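Local coordinates for protein galectin (Ovis aries, PDB 6N44) that probably binds beta-galactoside-type carbohydrates as a galectin and has anti-parasitic activity in sheep that depends critically on its oligomeric assembly, at the interface of chains A and B. Residues are numbered along the deposited sequence; one frame, centred on the assembly and turned at random. Chains: chain A/B, Galectin.

The interface of chains A and B. Residues chain A 23, 137-139; chain B 21, 23, 138-139.
Two C-terminal leucines, A:Leu139 and B:Leu139, reach past each other across a two-fold axis, each lying against the partner subunit. Both have CG anti to the backbone N (chi1 near -174°), which directs the branched tip into the other chain. On the chain B side, A:Leu139 crosses B:Met21 obliquely: the thioether SD of B:Met21 packs against CG of A:Leu139 at 3.6 Å and against CD2 nearly as closely, while the bend at chi3 turns the methyl CE toward the C-terminal carboxyl carbon. B:Lys23 runs antiparallel to the same leucine, its CE 4.0 Å from CD1 of A:Leu139. A kink at chi3 (-70°) brings its amine NZ to the C-terminal O of A:Leu139 at 3.2 Å, a hydrogen bond in the carbonyl plane with a C=O...N angle of 147°. Opposite charges on amine and chain terminus would probably strengthen it. In the twin half, B:Leu139 slides past A:Lys23, with CD1 3.6 Å from CE of the lysine, whose NZ lies 3.8 Å from the carboxyl carbon C of B:Leu139. The same methyl meets CB of A:Asp137 at 3.8 Å, packing on aliphatic parts of both residues. Between the halves, branch meets base, CD2 of A:Leu139 lying 4.0 Å from CB of B:Leu139. The patch joins the ends of strands 131-138 to strands 19-28 of the galectin beta-sandwich, at a two-fold interface consistent with the oligomer required for anti-parasitic activity.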
ATOM      1  N   LYS A  23       1.835   7.689   0.008  1.00  9.40           N
ATOM      2  CA  LYS A  23       0.900   8.436  -0.825  1.00  8.67           C
ATOM      3  C   LYS A  23       1.145   9.923  -0.633  1.00  7.39           C
ATOM      4  O   LYS A  23       0.950  10.447   0.467  1.00  8.94           O
ATOM      5  CB  LYS A  23      -0.552   8.110  -0.493  1.00  9.52           C
ATOM      6  CG  LYS A  23      -1.508   8.820  -1.452  1.00 10.14           C
ATOM      7  CD  LYS A  23      -2.959   8.643  -1.088  1.00 12.16           C
ATOM      8  CE  LYS A  23      -3.336   7.173  -0.993  1.00 14.21           C
ATOM      9  NZ  LYS A  23      -4.835   7.023  -0.921  1.00 19.46           N
ATOM     10  N   ASP A 137       1.223  10.404   3.323  1.00  8.65           N
ATOM     11  CA  ASP A 137       0.735   9.367   4.204  1.00  8.05           C
ATOM     12  C   ASP A 137       1.488   8.084   3.921  1.00 10.67           C
ATOM     13  O   ASP A 137       1.878   7.816   2.780  1.00 10.13           O
ATOM     14  CB  ASP A 137      -0.766   9.151   4.022  1.00 10.42           C
ATOM     15  CG  ASP A 137      -1.568  10.325   4.498  1.00 13.73           C
ATOM     16  OD1 ASP A 137      -1.644  10.504   5.728  1.00 16.25           O
ATOM     17  OD2 ASP A 137      -2.110  11.082   3.655  1.00 15.79           O
ATOM     18  N   THR A 138       1.691   7.285   4.969  1.00 10.40           N
ATOM     19  CA  THR A 138       2.357   6.003   4.820  1.00  8.23           C
ATOM     20  C   THR A 138       1.581   4.927   5.570  1.00 13.83           C
ATOM     21  O   THR A 138       0.924   5.186   6.583  1.00 10.08           O
ATOM     22  CB  THR A 138       3.812   6.048   5.320  1.00 13.27           C
ATOM     23  OG1 THR A 138       3.823   6.240   6.738  1.00 17.15           O
ATOM     24  CG2 THR A 138       4.618   7.182   4.648  1.00  8.63           C
ATOM     25  N   LEU A 139       1.664   3.714   5.044  1.00 12.66           N
ATOM     26  CA  LEU A 139       1.057   2.536   5.646  1.00 15.71           C
ATOM     27  C   LEU A 139       1.792   1.284   5.135  1.00 13.97           C
ATOM     28  O   LEU A 139       2.121   0.402   5.937  1.00 22.31           O
ATOM     29  CB  LEU A 139      -0.438   2.451   5.322  1.00 12.91           C
ATOM     30  CG  LEU A 139      -1.174   1.332   6.039  1.00 17.03           C
ATOM     31  CD1 LEU A 139      -1.236   1.611   7.546  1.00 14.41           C
ATOM     32  CD2 LEU A 139      -2.569   1.141   5.439  1.00 13.92           C
TER
ATOM     33  N   MET B  21      -4.336  -0.461   0.171  1.00  9.98           N
ATOM     34  CA  MET B  21      -3.858  -1.347   1.213  1.00 13.19           C
ATOM     35  C   MET B  21      -4.820  -1.319   2.387  1.00 10.86           C
ATOM     36  O   MET B  21      -5.340  -0.265   2.756  1.00  9.64           O
ATOM     37  CB  MET B  21      -2.459  -0.963   1.684  1.00 13.49           C
ATOM     38  CG  MET B  21      -1.880  -1.987   2.647  1.00 16.34           C
ATOM     39  SD  MET B  21      -0.565  -1.356   3.684  1.00 24.33           S
ATOM     40  CE  MET B  21       0.706  -1.088   2.447  1.00 14.51           C
ATOM     41  N   LYS B  23      -4.675  -2.669   6.396  1.00 10.75           N
ATOM     42  CA  LYS B  23      -3.826  -3.237   7.435  1.00  8.57           C
ATOM     43  C   LYS B  23      -4.648  -3.451   8.692  1.00 10.22           C
ATOM     44  O   LYS B  23      -5.228  -2.499   9.237  1.00  7.34           O
ATOM     45  CB  LYS B  23      -2.607  -2.364   7.750  1.00 11.82           C
ATOM     46  CG  LYS B  23      -1.769  -2.972   8.870  1.00 10.43           C
ATOM     47  CD  LYS B  23      -0.634  -2.077   9.305  1.00 16.76           C
ATOM     48  CE  LYS B  23       0.436  -1.983   8.236  1.00 19.25           C
ATOM     49  NZ  LYS B  23       1.503  -1.034   8.684  1.00 25.73           N
ATOM     50  N   THR B 138      -6.636   1.874   6.266  1.00  8.28           N
ATOM     51  CA  THR B 138      -6.580   1.763   4.817  1.00 10.31           C
ATOM     52  C   THR B 138      -5.880   2.989   4.244  1.00 12.58           C
ATOM     53  O   THR B 138      -5.884   4.067   4.847  1.00 11.29           O
ATOM     54  CB  THR B 138      -7.986   1.617   4.183  1.00 11.58           C
ATOM     55  OG1 THR B 138      -8.729   2.822   4.374  1.00 17.10           O
ATOM     56  CG2 THR B 138      -8.774   0.453   4.808  1.00 12.15           C
ATOM     57  N   LEU B 139      -5.288   2.812   3.063  1.00 12.33           N
ATOM     58  CA  LEU B 139      -4.639   3.907   2.328  1.00 13.53           C
ATOM     59  C   LEU B 139      -4.679   3.606   0.831  1.00 16.30           C
ATOM     60  O   LEU B 139      -4.409   2.459   0.436  1.00 16.21           O
ATOM     61  CB  LEU B 139      -3.182   4.102   2.787  1.00 11.38           C
ATOM     62  CG  LEU B 139      -2.461   5.320   2.202  1.00 15.67           C
ATOM     63  CD1 LEU B 139      -3.229   6.593   2.560  1.00 12.44           C
ATOM     64  CD2 LEU B 139      -1.020   5.433   2.684  1.00 12.42           C
TER